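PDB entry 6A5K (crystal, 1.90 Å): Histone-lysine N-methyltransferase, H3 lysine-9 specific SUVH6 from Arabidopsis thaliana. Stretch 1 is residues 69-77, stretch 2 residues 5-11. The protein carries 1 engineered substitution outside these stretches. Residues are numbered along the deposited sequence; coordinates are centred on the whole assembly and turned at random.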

ATOM      1  N   VAL A  69     -10.321 -12.080 -13.423  1.00 22.61           N
ATOM      2  CA  VAL A  69     -10.352 -12.770 -12.143  1.00 22.07           C
ATOM      3  C   VAL A  69     -11.105 -11.908 -11.135  1.00 20.66           C
ATOM      4  O   VAL A  69     -10.729 -10.760 -10.909  1.00 19.82           O
ATOM      5  CB  VAL A  69      -8.932 -13.056 -11.624  1.00 22.04           C
ATOM      6  CG1 VAL A  69      -8.976 -13.645 -10.220  1.00 20.04           C
ATOM      7  CG2 VAL A  69      -8.189 -13.973 -12.587  1.00 23.15           C
ATOM      8  N   PRO A  70     -12.174 -12.453 -10.529  1.00 22.87           N
ATOM      9  CA  PRO A  70     -13.006 -11.658  -9.616  1.00 23.43           C
ATOM     10  C   PRO A  70     -12.190 -11.007  -8.494  1.00 18.48           C
ATOM     11  O   PRO A  70     -11.391 -11.671  -7.833  1.00 16.89           O
ATOM     12  CB  PRO A  70     -13.992 -12.689  -9.052  1.00 29.05           C
ATOM     13  CG  PRO A  70     -14.060 -13.749 -10.114  1.00 30.45           C
ATOM     14  CD  PRO A  70     -12.670 -13.835 -10.668  1.00 23.72           C
ATOM     15  N   GLY A  71     -12.366  -9.704  -8.307  1.00 16.40           N
ATOM     16  CA  GLY A  71     -11.694  -9.012  -7.221  1.00 17.21           C
ATOM     17  C   GLY A  71     -10.272  -8.570  -7.532  1.00 15.04           C
ATOM     18  O   GLY A  71      -9.613  -7.962  -6.691  1.00 18.69           O
ATOM     19  N   VAL A  72      -9.794  -8.878  -8.735  1.00 13.42           N
ATOM     20  CA  VAL A  72      -8.483  -8.421  -9.175  1.00 14.37           C
ATOM     21  C   VAL A  72      -8.655  -7.335 -10.232  1.00 18.62           C
ATOM     22  O   VAL A  72      -9.355  -7.529 -11.226  1.00 19.02           O
ATOM     23  CB  VAL A  72      -7.625  -9.574  -9.743  1.00 17.08           C
ATOM     24  CG1 VAL A  72      -6.294  -9.038 -10.253  1.00 16.70           C
ATOM     25  CG2 VAL A  72      -7.395 -10.637  -8.680  1.00 17.65           C
ATOM     26  N   GLU A  73      -8.013  -6.193 -10.023  1.00 14.97           N
ATOM     27  CA  GLU A  73      -8.265  -5.032 -10.869  1.00 13.84           C
ATOM     28  C   GLU A  73      -7.014  -4.550 -11.589  1.00 14.76           C
ATOM     29  O   GLU A  73      -5.911  -4.628 -11.048  1.00 14.12           O
ATOM     30  CB  GLU A  73      -8.865  -3.898 -10.025  1.00 16.77           C
ATOM     31  CG  GLU A  73     -10.187  -4.287  -9.364  1.00 29.19           C
ATOM     32  CD  GLU A  73     -10.827  -3.151  -8.590  1.00 48.18           C
ATOM     33  OE1 GLU A  73     -10.202  -2.076  -8.484  1.00 61.15           O
ATOM     34  OE2 GLU A  73     -11.960  -3.336  -8.088  1.00 55.14           O
ATOM     35  N   VAL A  74      -7.202  -4.054 -12.811  1.00 12.64           N
ATOM     36  CA  VAL A  74      -6.128  -3.444 -13.582  1.00 15.10           C
ATOM     37  C   VAL A  74      -5.374  -2.426 -12.725  1.00 14.80           C
ATOM     38  O   VAL A  74      -5.986  -1.587 -12.068  1.00 12.68           O
ATOM     39  CB  VAL A  74      -6.675  -2.765 -14.855  1.00 16.23           C
ATOM     40  CG1 VAL A  74      -5.621  -1.878 -15.505  1.00 14.64           C
ATOM     41  CG2 VAL A  74      -7.179  -3.821 -15.843  1.00 23.32           C
ATOM     42  N   GLY A  75      -4.049  -2.528 -12.707  1.00 12.28           N
ATOM     43  CA  GLY A  75      -3.228  -1.632 -11.914  1.00 13.99           C
ATOM     44  C   GLY A  75      -2.756  -2.226 -10.595  1.00 15.01           C
ATOM     45  O   GLY A  75      -1.812  -1.702  -9.992  1.00 13.47           O
ATOM     46  N   ASP A  76      -3.390  -3.315 -10.155  1.00 11.47           N
ATOM     47  CA  ASP A  76      -3.012  -3.963  -8.894  1.00 14.01           C
ATOM     48  C   ASP A  76      -1.539  -4.363  -8.914  1.00 15.39           C
ATOM     49  O   ASP A  76      -1.012  -4.776  -9.950  1.00 12.20           O
ATOM     50  CB  ASP A  76      -3.867  -5.203  -8.617  1.00 14.57           C
ATOM     51  CG  ASP A  76      -5.247  -4.868  -8.060  1.00 19.55           C
ATOM     52  OD1 ASP A  76      -5.516  -3.685  -7.747  1.00 20.65           O
ATOM     53  OD2 ASP A  76      -6.070  -5.804  -7.929  1.00 15.95           O
ATOM     54  N   GLU A  77      -0.879  -4.247  -7.768  1.00 12.02           N
ATOM     55  CA  GLU A  77       0.541  -4.564  -7.688  1.00 13.65           C
ATOM     56  C   GLU A  77       0.821  -5.643  -6.656  1.00 15.99           C
ATOM     57  O   GLU A  77       0.052  -5.828  -5.706  1.00 12.52           O
ATOM     58  CB  GLU A  77       1.356  -3.303  -7.374  1.00 11.63           C
ATOM     59  CG  GLU A  77       1.198  -2.227  -8.450  1.00 15.52           C
ATOM     60  CD  GLU A  77       2.327  -1.216  -8.451  1.00 17.31           C
ATOM     61  OE1 GLU A  77       3.151  -1.245  -7.513  1.00 17.13           O
ATOM     62  OE2 GLU A  77       2.396  -0.403  -9.405  1.00 18.40           O
TER
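Stretch 2 5-11: SSRNKVK

A short helical segment rests on an irregular loop, held by one arginine that binds a backbone carbonyl and an aspartate and by close packing at a glycine. Residues 5-11 are helical throughout, with Lys-9 N, Val-10 N and Lys-11 N bonded to the carbonyls of Ser-5, Ser-6 and Arg-7, and the helix continues later in the chain. Stretch 1 is built from two type II beta turns, Val-69 to Val-72 and Glu-73 to Asp-76, and reaches a strand residue at Glu-77.

The backbones come nearest at Gly-71 and Arg-7, whose CA atoms are 3.8 Å apart. Gly-71 CA lies 3.9 Å from Ser-6 C. A CB on Gly-71 would point toward the helix and clash with Ser-6 O and Val-10 CG2. The backbone angles of Gly-71 also call for glycine by themselves.

Arg-7 has the largest covered area of the contact. Its CA-to-CB bond points sideways, but the end of the side chain comes nearer to the loop. NH1 of Arg-7 donates to Gly-71 O at 3.0 Å and to Asp-76 OD2 at 2.7 Å. NH2 of Arg-7 donates to Asp-76 OD1 at 2.9 Å, which completes a two-pronged salt bridge. Asp-76 OD2 also accepts from Glu-73 N at 2.9 Å, so the carboxylate ties the second turn to the arginine. Glu-73 lies over one face of the guanidinium, with its CD 3.6 Å from Arg-7 NE. Its OE1 forms a long salt bridge with Arg-7 NH2 at 3.6 Å, through charge alone.

Val-10 CB packs 3.6 Å from Gly-71 O, and Val-10 CG1 meets Val-72 CG2 at 4.3 Å. Pro-70 CB lies 3.9 Å from Ser-6 OG. Ser-5, Asn-8, Lys-9 and Lys-11 make no contact with the loop.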

ATOM      1  N   SER A   5     -17.462  -8.202  -2.419  1.00 41.36           N
ATOM      2  CA  SER A   5     -16.989  -9.093  -1.383  1.00 36.18           C
ATOM      3  C   SER A   5     -15.691  -9.706  -1.913  1.00 28.61           C
ATOM      4  O   SER A   5     -14.741  -9.895  -1.164  1.00 21.41           O
ATOM      5  CB  SER A   5     -18.014 -10.179  -1.057  1.00 39.72           C
ATOM      6  OG  SER A   5     -17.509 -11.058  -0.067  1.00 38.57           O
ATOM      7  N   SER A   6     -15.660 -10.001  -3.214  1.00 25.96           N
ATOM      8  CA  SER A   6     -14.464 -10.541  -3.864  1.00 24.27           C
ATOM      9  C   SER A   6     -13.268  -9.610  -3.745  1.00 13.39           C
ATOM     10  O   SER A   6     -12.166 -10.056  -3.439  1.00 15.38           O
ATOM     11  CB  SER A   6     -14.726 -10.820  -5.345  1.00 27.90           C
ATOM     12  OG  SER A   6     -15.447 -12.024  -5.517  1.00 34.22           O
ATOM     13  N   ARG A   7     -13.483  -8.321  -4.003  1.00 15.12           N
ATOM     14  CA  ARG A   7     -12.408  -7.335  -3.894  1.00 14.43           C
ATOM     15  C   ARG A   7     -11.815  -7.310  -2.487  1.00 15.20           C
ATOM     16  O   ARG A   7     -10.591  -7.341  -2.306  1.00 16.52           O
ATOM     17  CB  ARG A   7     -12.913  -5.939  -4.266  1.00 16.65           C
ATOM     18  CG  ARG A   7     -11.840  -4.864  -4.202  1.00 14.96           C
ATOM     19  CD  ARG A   7     -10.675  -5.213  -5.117  1.00 14.03           C
ATOM     20  NE  ARG A   7      -9.741  -4.103  -5.304  1.00 16.80           N
ATOM     21  CZ  ARG A   7      -8.547  -4.227  -5.882  1.00 18.52           C
ATOM     22  NH1 ARG A   7      -8.138  -5.415  -6.310  1.00 14.64           N
ATOM     23  NH2 ARG A   7      -7.755  -3.169  -6.030  1.00 16.76           N
ATOM     24  N   ASN A   8     -12.688  -7.240  -1.488  1.00 15.13           N
ATOM     25  CA  ASN A   8     -12.220  -7.258  -0.107  1.00 17.61           C
ATOM     26  C   ASN A   8     -11.497  -8.566   0.225  1.00 12.97           C
ATOM     27  O   ASN A   8     -10.466  -8.550   0.886  1.00 13.45           O
ATOM     28  CB  ASN A   8     -13.381  -7.032   0.860  1.00 21.48           C
ATOM     29  CG  ASN A   8     -13.590  -5.562   1.186  1.00 27.63           C
ATOM     30  OD1 ASN A   8     -13.073  -4.667   0.500  1.00 19.62           O
ATOM     31  ND2 ASN A   8     -14.358  -5.306   2.235  1.00 29.93           N
ATOM     32  N   LYS A   9     -12.030  -9.692  -0.247  1.00 13.50           N
ATOM     33  CA  LYS A   9     -11.385 -10.992  -0.032  1.00 16.65           C
ATOM     34  C   LYS A   9      -9.961 -11.014  -0.598  1.00 14.27           C
ATOM     35  O   LYS A   9      -9.023 -11.474   0.061  1.00 12.49           O
ATOM     36  CB  LYS A   9     -12.206 -12.122  -0.661  1.00 23.44           C
ATOM     37  CG  LYS A   9     -13.526 -12.417   0.025  1.00 35.88           C
ATOM     38  CD  LYS A   9     -14.259 -13.565  -0.667  1.00 45.85           C
ATOM     39  CE  LYS A   9     -15.705 -13.675  -0.196  1.00 53.47           C
ATOM     40  NZ  LYS A   9     -15.933 -14.843   0.708  1.00 57.92           N
ATOM     41  N   VAL A  10      -9.801 -10.513  -1.819  1.00 14.00           N
ATOM     42  CA  VAL A  10      -8.487 -10.459  -2.451  1.00 12.64           C
ATOM     43  C   VAL A  10      -7.522  -9.575  -1.648  1.00 11.50           C
ATOM     44  O   VAL A  10      -6.395  -9.993  -1.310  1.00 10.01           O
ATOM     45  CB  VAL A  10      -8.593  -9.940  -3.895  1.00 14.43           C
ATOM     46  CG1 VAL A  10      -7.208  -9.596  -4.461  1.00 17.21           C
ATOM     47  CG2 VAL A  10      -9.303 -10.975  -4.780  1.00 11.70           C
ATOM     48  N   LYS A  11      -7.973  -8.366  -1.313  1.00 10.81           N
ATOM     49  CA  LYS A  11      -7.090  -7.441  -0.604  1.00 11.28           C
ATOM     50  C   LYS A  11      -6.701  -7.979   0.773  1.00 13.01           C
ATOM     51  O   LYS A  11      -5.538  -7.905   1.168  1.00 15.03           O
ATOM     52  CB  LYS A  11      -7.739  -6.051  -0.481  1.00 11.49           C
ATOM     53  CG  LYS A  11      -7.872  -5.335  -1.829  1.00 14.54           C
ATOM     54  CD  LYS A  11      -8.023  -3.821  -1.672  1.00 22.68           C
ATOM     55  CE  LYS A  11      -9.350  -3.440  -1.038  1.00 19.61           C
ATOM     56  NZ  LYS A  11      -9.596  -1.966  -1.117  1.00 20.26           N
TER